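Local coordinates for acetyltransferase, GNAT family (Bacillus anthracis str. Sterne, PDB 3FBU), which binds coenzyme A and probably transfers the acetyl group of acetyl-CoA to an acceptor substrate, at residues M1-F13 against K97-Y110. Numbering follows the deposited sequence.
With COA (coenzyme A), chain C.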
# COMPACT_ATOMS: atom_id res chain seq x y z
N MET A 1 30.64 -2.59 -1.98
CA MET A 1 29.87 -1.77 -2.95
C MET A 1 30.09 -0.29 -2.63
O MET A 1 30.03 0.10 -1.46
CB MET A 1 28.36 -2.09 -2.88
CG MET A 1 27.96 -3.50 -3.37
SD MET A 1 26.20 -3.89 -3.19
CE MET A 1 25.44 -2.87 -4.46
N PHE A 2 30.40 0.50 -3.66
CA PHE A 2 30.08 1.94 -3.66
C PHE A 2 29.42 2.23 -5.00
O PHE A 2 30.03 2.08 -6.05
CB PHE A 2 31.27 2.85 -3.49
CG PHE A 2 30.89 4.30 -3.41
CD1 PHE A 2 30.76 5.05 -4.58
CD2 PHE A 2 30.61 4.91 -2.20
CE1 PHE A 2 30.39 6.38 -4.52
CE2 PHE A 2 30.25 6.24 -2.13
CZ PHE A 2 30.13 6.97 -3.30
N ILE A 3 28.16 2.65 -4.94
CA ILE A 3 27.32 2.76 -6.11
C ILE A 3 26.68 4.14 -6.05
O ILE A 3 26.15 4.55 -5.02
CB ILE A 3 26.21 1.66 -6.12
CG1 ILE A 3 26.84 0.25 -6.08
CG2 ILE A 3 25.32 1.78 -7.33
CD1 ILE A 3 25.81 -0.89 -5.88
N LYS A 4 26.76 4.88 -7.15
CA LYS A 4 26.11 6.17 -7.26
C LYS A 4 24.92 6.00 -8.19
O LYS A 4 25.07 5.53 -9.31
CB LYS A 4 27.07 7.25 -7.81
CG LYS A 4 28.24 7.60 -6.87
CD LYS A 4 29.20 8.67 -7.46
CE LYS A 4 30.34 9.01 -6.48
NZ LYS A 4 31.32 10.02 -7.00
N ALA A 5 23.74 6.36 -7.72
CA ALA A 5 22.57 6.46 -8.58
C ALA A 5 22.21 7.95 -8.80
O ALA A 5 22.99 8.84 -8.46
CB ALA A 5 21.39 5.68 -7.99
N GLU A 6 21.05 8.20 -9.38
CA GLU A 6 20.54 9.55 -9.59
C GLU A 6 20.38 10.38 -8.29
O GLU A 6 20.95 11.46 -8.17
CB GLU A 6 19.20 9.48 -10.34
CG GLU A 6 19.38 9.22 -11.84
CD GLU A 6 18.07 8.96 -12.60
OE1 GLU A 6 16.98 8.83 -11.97
OE2 GLU A 6 18.14 8.88 -13.86
N ARG A 7 19.60 9.86 -7.34
CA ARG A 7 19.26 10.58 -6.11
C ARG A 7 19.91 9.99 -4.85
O ARG A 7 19.79 10.56 -3.75
CB ARG A 7 17.76 10.56 -5.90
CG ARG A 7 16.94 11.17 -7.05
CD ARG A 7 15.47 11.01 -6.76
NE ARG A 7 15.10 9.59 -6.80
CZ ARG A 7 13.92 9.11 -6.46
NH1 ARG A 7 12.94 9.91 -6.05
NH2 ARG A 7 13.71 7.80 -6.52
N LEU A 8 20.57 8.84 -4.98
CA LEU A 8 21.10 8.12 -3.81
C LEU A 8 22.40 7.44 -4.11
O LEU A 8 22.77 7.23 -5.27
CB LEU A 8 20.07 7.09 -3.31
CG LEU A 8 19.51 6.09 -4.32
CD1 LEU A 8 20.44 4.89 -4.47
CD2 LEU A 8 18.06 5.67 -3.96
N LEU A 9 23.10 7.08 -3.05
CA LEU A 9 24.28 6.26 -3.15
C LEU A 9 24.16 5.08 -2.19
O LEU A 9 23.40 5.13 -1.23
CB LEU A 9 25.55 7.05 -2.84
CG LEU A 9 25.77 7.70 -1.48
CD1 LEU A 9 26.27 6.69 -0.40
CD2 LEU A 9 26.82 8.84 -1.66
N ILE A 10 24.91 4.03 -2.49
CA ILE A 10 24.98 2.85 -1.64
C ILE A 10 26.43 2.71 -1.24
O ILE A 10 27.32 2.79 -2.07
CB ILE A 10 24.53 1.59 -2.38
CG1 ILE A 10 23.13 1.81 -2.98
CG2 ILE A 10 24.51 0.40 -1.43
CD1 ILE A 10 22.66 0.71 -3.86
N ARG A 11 26.67 2.49 0.04
CA ARG A 11 28.02 2.32 0.53
C ARG A 11 28.00 1.25 1.63
O ARG A 11 26.93 0.70 1.94
CB ARG A 11 28.57 3.67 1.04
CG ARG A 11 27.82 4.27 2.25
CD ARG A 11 28.61 5.35 2.96
NE ARG A 11 27.81 6.15 3.89
CZ ARG A 11 27.39 5.74 5.10
NH1 ARG A 11 27.67 4.53 5.54
NH2 ARG A 11 26.66 6.54 5.87
N LYS A 12 29.16 0.93 2.20
CA LYS A 12 29.20 0.04 3.36
C LYS A 12 28.88 0.83 4.64
O LYS A 12 29.03 2.06 4.68
CB LYS A 12 30.54 -0.70 3.45
CG LYS A 12 30.61 -1.88 2.50
CD LYS A 12 32.02 -2.33 2.19
CE LYS A 12 32.73 -2.94 3.37
NZ LYS A 12 33.98 -3.66 2.89
N PHE A 13 28.40 0.12 5.66
CA PHE A 13 28.00 0.71 6.93
C PHE A 13 29.21 1.29 7.67
O PHE A 13 30.30 0.75 7.57
CB PHE A 13 27.39 -0.38 7.83
CG PHE A 13 25.92 -0.60 7.64
CD1 PHE A 13 25.01 0.41 7.88
CD2 PHE A 13 25.43 -1.86 7.27
CE1 PHE A 13 23.62 0.19 7.74
CE2 PHE A 13 24.07 -2.08 7.10
CZ PHE A 13 23.16 -1.06 7.34
N LYS A 97 8.50 6.70 -2.97
CA LYS A 97 9.20 7.70 -3.77
C LYS A 97 10.15 7.05 -4.78
O LYS A 97 10.82 7.74 -5.54
CB LYS A 97 9.95 8.66 -2.87
CG LYS A 97 9.07 9.36 -1.82
CD LYS A 97 9.95 9.97 -0.70
CE LYS A 97 9.10 10.56 0.44
NZ LYS A 97 8.14 11.60 -0.09
N GLY A 98 10.18 5.73 -4.85
CA GLY A 98 11.05 5.07 -5.82
C GLY A 98 12.46 4.80 -5.35
O GLY A 98 13.30 4.37 -6.14
N TYR A 99 12.72 5.01 -4.07
CA TYR A 99 14.07 4.83 -3.56
C TYR A 99 14.52 3.37 -3.60
O TYR A 99 15.65 3.10 -4.00
CB TYR A 99 14.21 5.39 -2.15
CG TYR A 99 14.08 6.91 -2.08
CD1 TYR A 99 14.62 7.73 -3.06
CD2 TYR A 99 13.47 7.51 -1.00
CE1 TYR A 99 14.52 9.12 -2.97
CE2 TYR A 99 13.38 8.88 -0.89
CZ TYR A 99 13.90 9.68 -1.88
OH TYR A 99 13.79 11.05 -1.78
N ALA A 100 13.67 2.46 -3.13
CA ALA A 100 14.06 1.03 -3.10
C ALA A 100 14.34 0.58 -4.52
O ALA A 100 15.34 -0.08 -4.77
CB ALA A 100 13.02 0.15 -2.43
N SER A 101 13.46 0.92 -5.46
CA SER A 101 13.65 0.45 -6.83
C SER A 101 14.90 1.06 -7.46
O SER A 101 15.64 0.36 -8.16
CB SER A 101 12.43 0.74 -7.71
OG SER A 101 11.26 0.20 -7.09
N GLU A 102 15.15 2.33 -7.19
CA GLU A 102 16.35 3.00 -7.70
C GLU A 102 17.61 2.35 -7.15
O GLU A 102 18.52 2.05 -7.90
CB GLU A 102 16.32 4.53 -7.39
CG GLU A 102 17.60 5.24 -7.80
CD GLU A 102 17.55 6.77 -7.57
OE1 GLU A 102 16.46 7.33 -7.42
OE2 GLU A 102 18.63 7.38 -7.50
N ALA A 103 17.62 2.08 -5.84
CA ALA A 103 18.78 1.46 -5.21
C ALA A 103 18.99 0.03 -5.71
O ALA A 103 20.13 -0.38 -5.97
CB ALA A 103 18.63 1.48 -3.70
N ALA A 104 17.89 -0.71 -5.84
CA ALA A 104 17.95 -2.12 -6.23
C ALA A 104 18.35 -2.24 -7.68
O ALA A 104 19.14 -3.09 -8.01
CB ALA A 104 16.62 -2.84 -5.97
N GLN A 105 17.85 -1.34 -8.54
CA GLN A 105 18.26 -1.31 -9.96
C GLN A 105 19.78 -1.10 -10.08
O GLN A 105 20.47 -1.81 -10.82
CB GLN A 105 17.49 -0.21 -10.74
CG GLN A 105 17.72 -0.17 -12.26
CD GLN A 105 16.80 0.82 -12.99
OE1 GLN A 105 15.89 1.43 -12.37
NE2 GLN A 105 17.01 0.99 -14.30
N ALA A 106 20.28 -0.13 -9.33
CA ALA A 106 21.70 0.18 -9.28
C ALA A 106 22.55 -0.99 -8.78
O ALA A 106 23.64 -1.22 -9.28
CB ALA A 106 21.93 1.42 -8.40
N THR A 107 22.04 -1.72 -7.80
CA THR A 107 22.72 -2.90 -7.29
C THR A 107 22.80 -4.02 -8.33
O THR A 107 23.86 -4.60 -8.51
CB THR A 107 22.04 -3.40 -5.98
OG1 THR A 107 21.98 -2.31 -5.03
CG2 THR A 107 22.81 -4.60 -5.36
N LEU A 108 21.70 -4.30 -9.03
CA LEU A 108 21.71 -5.30 -10.11
C LEU A 108 22.77 -4.95 -11.14
O LEU A 108 23.53 -5.80 -11.56
CB LEU A 108 20.33 -5.40 -10.79
CG LEU A 108 19.13 -5.86 -9.99
CD1 LEU A 108 17.84 -5.81 -10.82
CD2 LEU A 108 19.31 -7.24 -9.37
N LYS A 109 22.81 -3.69 -11.54
CA LYS A 109 23.76 -3.21 -12.54
C LYS A 109 25.20 -3.44 -12.11
O LYS A 109 26.03 -3.95 -12.87
CB LYS A 109 23.53 -1.71 -12.78
CG LYS A 109 22.21 -1.36 -13.44
CD LYS A 109 22.00 0.19 -13.65
CE LYS A 109 20.67 0.59 -14.34
NZ LYS A 109 20.46 2.08 -14.52
N TYR A 110 25.49 -3.08 -10.87
CA TYR A 110 26.79 -3.36 -10.24
C TYR A 110 27.10 -4.84 -10.21
O TYR A 110 28.18 -5.26 -10.60
CB TYR A 110 26.82 -2.79 -8.84
CG TYR A 110 28.14 -2.91 -8.12
CD1 TYR A 110 29.16 -1.99 -8.33
CD2 TYR A 110 28.35 -3.91 -7.19
CE1 TYR A 110 30.38 -2.09 -7.66
CE2 TYR A 110 29.57 -4.02 -6.50
CZ TYR A 110 30.56 -3.11 -6.75
OH TYR A 110 31.74 -3.21 -6.07
N1A COA C . -0.38 -2.02 -2.66
C2A COA C . 0.02 -2.03 -3.97
N3A COA C . 1.17 -1.39 -4.35
C4A COA C . 1.91 -0.75 -3.40
C5A COA C . 1.52 -0.73 -2.07
C6A COA C . 0.36 -1.39 -1.69
N6A COA C . -0.03 -1.42 -0.41
N7A COA C . 2.44 -0.03 -1.39
C8A COA C . 3.39 0.41 -2.24
N9A COA C . 3.06 -0.03 -3.50
C1B COA C . 3.84 0.06 -4.74
C2B COA C . 4.20 1.49 -5.13
O2B COA C . 3.15 2.14 -5.83
C3B COA C . 5.42 1.22 -5.99
O3B COA C . 5.03 0.85 -7.30
P3B COA C . 4.87 1.90 -8.52
O7A COA C . 4.78 1.17 -9.83
O8A COA C . 3.64 2.72 -8.25
O9A COA C . 6.11 2.76 -8.50
C4B COA C . 6.09 0.03 -5.29
O4B COA C . 5.08 -0.63 -4.59
C5B COA C . 7.18 0.44 -4.31
O5B COA C . 8.26 0.95 -5.07
P1A COA C . 9.36 1.90 -4.40
O1A COA C . 8.77 3.28 -4.20
O2A COA C . 10.59 1.89 -5.22
O3A COA C . 9.63 1.14 -3.01
P2A COA C . 9.86 1.83 -1.56
O4A COA C . 10.98 2.83 -1.67
O5A COA C . 8.52 2.37 -1.06
O6A COA C . 10.29 0.53 -0.70
CBP COA C . 10.03 -1.60 0.35
CCP COA C . 9.70 -0.74 -0.87
CDP COA C . 11.56 -1.55 0.48
CEP COA C . 9.48 -2.98 0.01
CAP COA C . 9.33 -1.01 1.61
OAP COA C . 7.92 -1.12 1.51
C9P COA C . 9.72 -1.71 2.87
O9P COA C . 10.92 -1.42 3.47
N8P COA C . 8.94 -2.68 3.37
C7P COA C . 9.20 -3.26 4.69
C6P COA C . 10.37 -4.23 4.70
C5P COA C . 10.13 -5.42 3.77
O5P COA C . 9.10 -6.12 3.82
N4P COA C . 11.12 -5.67 2.93
C3P COA C . 10.99 -6.70 1.89
C2P COA C . 11.24 -8.11 2.36
S1P COA C . 11.25 -9.27 0.96
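E102 OE1 takes two donors from R7, NE at 2.7 Å and NH2 at 2.9 Å, with OE1 in the plane of the guanidinium, so the salt bridge is side-on. Guanidinium and carboxylate are nearly coplanar, 16° apart. The other oxygen, OE2, receives the backbone N of R7 through its syn lone pair at 2.7 Å, almost straight at 174°. One carboxylate thus holds both main chain and side chain of R7 in the turn between strands 3-4 and 8-10. E102 gets there with CG anti to its own backbone N (chi1 175°) and the chain extended beyond. At its far end R7 grips K97 O end-on, NH1 and NH2 each at 3.1 Å, while Y99 CE1 sits 3.5 Å above the centre of the guanidinium face.

These bonds tie the R7 guanidinium to the residue just before G98, the N-cap of helix 99-114, where G98, A100 and S101 give backbone N-H groups to the coenzyme A pyrophosphate, the signature of the GNAT pyrophosphate-binding loop; S101 OG adds another bond there. Further along, the contact turns apolar: L8 CD1 meets A103, I3 CG2 packs on A106 CB at 3.6 Å, and I3 CG1 lies against CD1 of the Y110 ring. M1 lays CG by CE2 of the same ring, its sulfur making an oblique Met-aromatic contact.

The N-terminal hairpin forms the edge of the sheet, joined through strand 8-10 to strand 58-63, and helix 99-114 lies over one face of this hairpin and of the strands next to it, A103 and T107 touching strand 68-79 and Y99, A100, A104 and T107 strand 83-90.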